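PDB 3U52: phenol hydroxylase component phL from Pseudomonas stutzeri, which probably serves as the non-catalytic beta-type subunit of a multicomponent phenol hydroxylase, supporting the subunit that oxidises phenol at its diiron centre. Local coordinates for residues 158-163 with 254-259. Numbering follows the deposited sequence.
Sequences MDRLGI and RDWYKE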
ATOM      1  N   MET D 158       2.409 -26.515  -3.915  1.00 19.45           N
ATOM      2  CA  MET D 158       2.732 -25.832  -2.671  1.00 21.03           C
ATOM      3  C   MET D 158       1.626 -26.007  -1.605  1.00 19.23           C
ATOM      4  O   MET D 158       1.938 -26.220  -0.446  1.00 19.09           O
ATOM      5  CB  MET D 158       3.104 -24.355  -2.927  1.00 20.92           C
ATOM      6  CG  MET D 158       4.425 -24.157  -3.766  1.00 28.58           C
ATOM      7  SD  MET D 158       5.743 -25.408  -3.462  1.00 38.83           S
ATOM      8  CE  MET D 158       5.629 -26.507  -4.938  1.00 44.67           C
ATOM      9  N   ASP D 159       0.361 -25.990  -2.009  1.00 19.51           N
ATOM     10  CA  ASP D 159      -0.771 -26.322  -1.113  1.00 19.26           C
ATOM     11  C   ASP D 159      -0.608 -27.734  -0.533  1.00 20.22           C
ATOM     12  O   ASP D 159      -0.866 -27.946   0.632  1.00 19.65           O
ATOM     13  CB  ASP D 159      -2.062 -26.326  -1.908  1.00 19.27           C
ATOM     14  CG  ASP D 159      -2.474 -24.935  -2.401  1.00 20.35           C
ATOM     15  OD1 ASP D 159      -1.976 -23.930  -1.854  1.00 19.93           O
ATOM     16  OD2 ASP D 159      -3.292 -24.858  -3.352  1.00 20.46           O
ATOM     17  N   ARG D 160      -0.173 -28.694  -1.360  1.00 21.41           N
ATOM     18  CA  ARG D 160      -0.024 -30.100  -0.893  1.00 21.38           C
ATOM     19  C   ARG D 160       1.045 -30.200   0.171  1.00 21.27           C
ATOM     20  O   ARG D 160       0.875 -30.942   1.132  1.00 22.12           O
ATOM     21  CB  ARG D 160       0.270 -31.115  -2.041  1.00 21.81           C
ATOM     22  CG  ARG D 160      -0.607 -31.037  -3.258  1.00 24.12           C
ATOM     23  CD  ARG D 160      -2.118 -31.034  -2.924  1.00 27.63           C
ATOM     24  NE  ARG D 160      -2.616 -32.334  -2.482  1.00 31.63           N
ATOM     25  CZ  ARG D 160      -3.144 -33.265  -3.277  1.00 32.18           C
ATOM     26  NH1 ARG D 160      -3.291 -33.046  -4.587  1.00 29.90           N
ATOM     27  NH2 ARG D 160      -3.536 -34.419  -2.748  1.00 33.05           N
ATOM     28  N   LEU D 161       2.138 -29.471   0.008  1.00 21.42           N
ATOM     29  CA  LEU D 161       3.174 -29.407   1.026  1.00 21.92           C
ATOM     30  C   LEU D 161       2.634 -28.772   2.324  1.00 21.46           C
ATOM     31  O   LEU D 161       2.883 -29.297   3.387  1.00 20.71           O
ATOM     32  CB  LEU D 161       4.346 -28.589   0.529  1.00 22.06           C
ATOM     33  CG  LEU D 161       5.427 -28.334   1.562  1.00 26.70           C
ATOM     34  CD1 LEU D 161       6.077 -29.712   1.938  1.00 26.21           C
ATOM     35  CD2 LEU D 161       6.458 -27.288   1.072  1.00 26.65           C
ATOM     36  N   GLY D 162       1.911 -27.656   2.209  1.00 19.84           N
ATOM     37  CA  GLY D 162       1.185 -27.041   3.344  1.00 20.05           C
ATOM     38  C   GLY D 162       0.235 -28.012   4.031  1.00 20.12           C
ATOM     39  O   GLY D 162       0.246 -28.126   5.237  1.00 19.91           O
ATOM     40  N   ILE D 163      -0.570 -28.741   3.265  1.00 20.54           N
ATOM     41  CA  ILE D 163      -1.461 -29.753   3.865  1.00 21.10           C
ATOM     42  C   ILE D 163      -0.692 -30.871   4.616  1.00 20.82           C
ATOM     43  O   ILE D 163      -1.048 -31.261   5.729  1.00 21.54           O
ATOM     44  CB  ILE D 163      -2.429 -30.327   2.821  1.00 22.49           C
ATOM     45  CG1 ILE D 163      -3.455 -29.255   2.447  1.00 22.37           C
ATOM     46  CG2 ILE D 163      -3.157 -31.570   3.361  1.00 20.60           C
ATOM     47  CD1 ILE D 163      -4.095 -29.518   1.158  1.00 23.33           C
ATOM     48  N   ARG D 254     -10.824 -29.348   3.785  1.00 20.75           N
ATOM     49  CA  ARG D 254     -12.149 -29.287   3.134  1.00 21.44           C
ATOM     50  C   ARG D 254     -12.386 -28.023   2.294  1.00 22.19           C
ATOM     51  O   ARG D 254     -12.913 -28.103   1.158  1.00 20.89           O
ATOM     52  CB  ARG D 254     -13.312 -29.506   4.124  1.00 21.39           C
ATOM     53  CG  ARG D 254     -13.461 -30.953   4.587  1.00 19.15           C
ATOM     54  CD  ARG D 254     -14.632 -31.117   5.615  1.00 23.63           C
ATOM     55  NE  ARG D 254     -14.298 -30.442   6.870  1.00 21.90           N
ATOM     56  CZ  ARG D 254     -13.569 -30.999   7.827  1.00 23.95           C
ATOM     57  NH1 ARG D 254     -13.158 -32.249   7.669  1.00 24.42           N
ATOM     58  NH2 ARG D 254     -13.254 -30.308   8.940  1.00 24.48           N
ATOM     59  N   ASP D 255     -12.008 -26.861   2.842  1.00 21.83           N
ATOM     60  CA  ASP D 255     -12.074 -25.615   2.090  1.00 23.31           C
ATOM     61  C   ASP D 255     -11.170 -25.661   0.840  1.00 21.87           C
ATOM     62  O   ASP D 255     -11.582 -25.238  -0.247  1.00 21.49           O
ATOM     63  CB  ASP D 255     -11.649 -24.425   3.003  1.00 24.51           C
ATOM     64  CG  ASP D 255     -12.764 -24.015   4.015  1.00 31.23           C
ATOM     65  OD1 ASP D 255     -13.918 -24.496   3.857  1.00 36.94           O
ATOM     66  OD2 ASP D 255     -12.481 -23.240   4.984  1.00 35.33           O
ATOM     67  N   TRP D 256      -9.933 -26.136   1.012  1.00 20.96           N
ATOM     68  CA  TRP D 256      -8.983 -26.283  -0.109  1.00 21.20           C
ATOM     69  C   TRP D 256      -9.579 -27.140  -1.244  1.00 21.43           C
ATOM     70  O   TRP D 256      -9.566 -26.762  -2.429  1.00 20.02           O
ATOM     71  CB  TRP D 256      -7.629 -26.884   0.366  1.00 20.94           C
ATOM     72  CG  TRP D 256      -6.716 -27.177  -0.785  1.00 21.26           C
ATOM     73  CD1 TRP D 256      -5.897 -26.282  -1.417  1.00 20.54           C
ATOM     74  CD2 TRP D 256      -6.609 -28.415  -1.533  1.00 22.92           C
ATOM     75  NE1 TRP D 256      -5.251 -26.892  -2.475  1.00 21.13           N
ATOM     76  CE2 TRP D 256      -5.654 -28.196  -2.564  1.00 22.11           C
ATOM     77  CE3 TRP D 256      -7.168 -29.702  -1.387  1.00 24.37           C
ATOM     78  CZ2 TRP D 256      -5.272 -29.205  -3.469  1.00 23.82           C
ATOM     79  CZ3 TRP D 256      -6.810 -30.703  -2.308  1.00 22.79           C
ATOM     80  CH2 TRP D 256      -5.875 -30.435  -3.344  1.00 23.68           C
ATOM     81  N   TYR D 257     -10.116 -28.292  -0.862  1.00 21.28           N
ATOM     82  CA  TYR D 257     -10.672 -29.238  -1.806  1.00 22.79           C
ATOM     83  C   TYR D 257     -11.796 -28.655  -2.595  1.00 23.51           C
ATOM     84  O   TYR D 257     -11.797 -28.787  -3.820  1.00 22.62           O
ATOM     85  CB  TYR D 257     -11.145 -30.511  -1.126  1.00 22.71           C
ATOM     86  CG  TYR D 257     -11.653 -31.524  -2.114  1.00 25.74           C
ATOM     87  CD1 TYR D 257     -10.796 -32.100  -3.034  1.00 26.34           C
ATOM     88  CD2 TYR D 257     -13.016 -31.861  -2.155  1.00 26.83           C
ATOM     89  CE1 TYR D 257     -11.251 -33.019  -3.944  1.00 26.98           C
ATOM     90  CE2 TYR D 257     -13.495 -32.787  -3.068  1.00 26.98           C
ATOM     91  CZ  TYR D 257     -12.587 -33.364  -3.960  1.00 29.31           C
ATOM     92  OH  TYR D 257     -12.984 -34.262  -4.886  1.00 27.03           O
ATOM     93  N   LYS D 258     -12.741 -27.998  -1.917  1.00 23.95           N
ATOM     94  CA  LYS D 258     -13.873 -27.356  -2.596  1.00 26.62           C
ATOM     95  C   LYS D 258     -13.411 -26.349  -3.654  1.00 26.48           C
ATOM     96  O   LYS D 258     -13.962 -26.293  -4.769  1.00 26.85           O
ATOM     97  CB  LYS D 258     -14.769 -26.636  -1.571  1.00 27.82           C
ATOM     98  CG  LYS D 258     -15.593 -27.609  -0.731  1.00 34.62           C
ATOM     99  CD  LYS D 258     -16.537 -28.432  -1.701  1.00 44.76           C
ATOM    100  CE  LYS D 258     -16.535 -29.970  -1.466  1.00 48.14           C
ATOM    101  NZ  LYS D 258     -17.718 -30.471  -0.689  1.00 51.52           N
ATOM    102  N   GLU D 259     -12.413 -25.552  -3.298  1.00 25.68           N
ATOM    103  CA  GLU D 259     -11.852 -24.568  -4.244  1.00 25.64           C
ATOM    104  C   GLU D 259     -11.140 -25.254  -5.423  1.00 24.07           C
ATOM    105  O   GLU D 259     -11.160 -24.760  -6.529  1.00 24.36           O
ATOM    106  CB  GLU D 259     -10.911 -23.610  -3.488  1.00 26.62           C
ATOM    107  CG  GLU D 259     -10.176 -22.605  -4.392  1.00 28.94           C
ATOM    108  CD  GLU D 259      -8.801 -22.224  -3.836  1.00 32.96           C
ATOM    109  OE1 GLU D 259      -8.756 -21.350  -2.932  1.00 29.10           O
ATOM    110  OE2 GLU D 259      -7.770 -22.819  -4.293  1.00 32.21           O
TER
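The carboxylate of D159 is gripped on both oxygens: OD2 accepts a hydrogen bond across the contact from W256 NE1 at 3.0 Å, while OD1 is held by R88 and by the hydroxyl of Y84. The W256 bond is moderately bent, with an N-H...O angle of 146°. OD2 lies at the edge of the indole, almost in its plane, yet the donor stands above the carboxylate plane; the carboxylate and ring planes are 80° apart. W256 can span the gap because its CG is anti to the backbone N, which sends the ring across to the facing helix. On one face of the indole sits the end of I163, whose CD1 lies 4.1 Å from the centroid of the five-membered ring and near its normal, a CH-pi contact. R160 comes obliquely to the benzo end of the indole: R160 CD is 3.7 Å from W256 CZ2, and W256 CH2 lies over one face of the guanidinium, offset toward its rim, 3.9 Å from R160 CZ. Bends at chi2 and chi3 bring that chain round to the indole, and salt bridges to D223 and E130 hold its charged end. One tryptophan thus mediates every close contact between these segments, whose axes remain 11.9 Å apart. Y227 meets the rings of both W256 and Y257, and with Y257 lines the xenon pocket, placing the contact beside that site. The 161° angle between the segments marks antiparallel packing of helices 147-175 and 251-274, buried in the largely helical, ferritin-like fold of bacterial multicomponent monooxygenase hydroxylases.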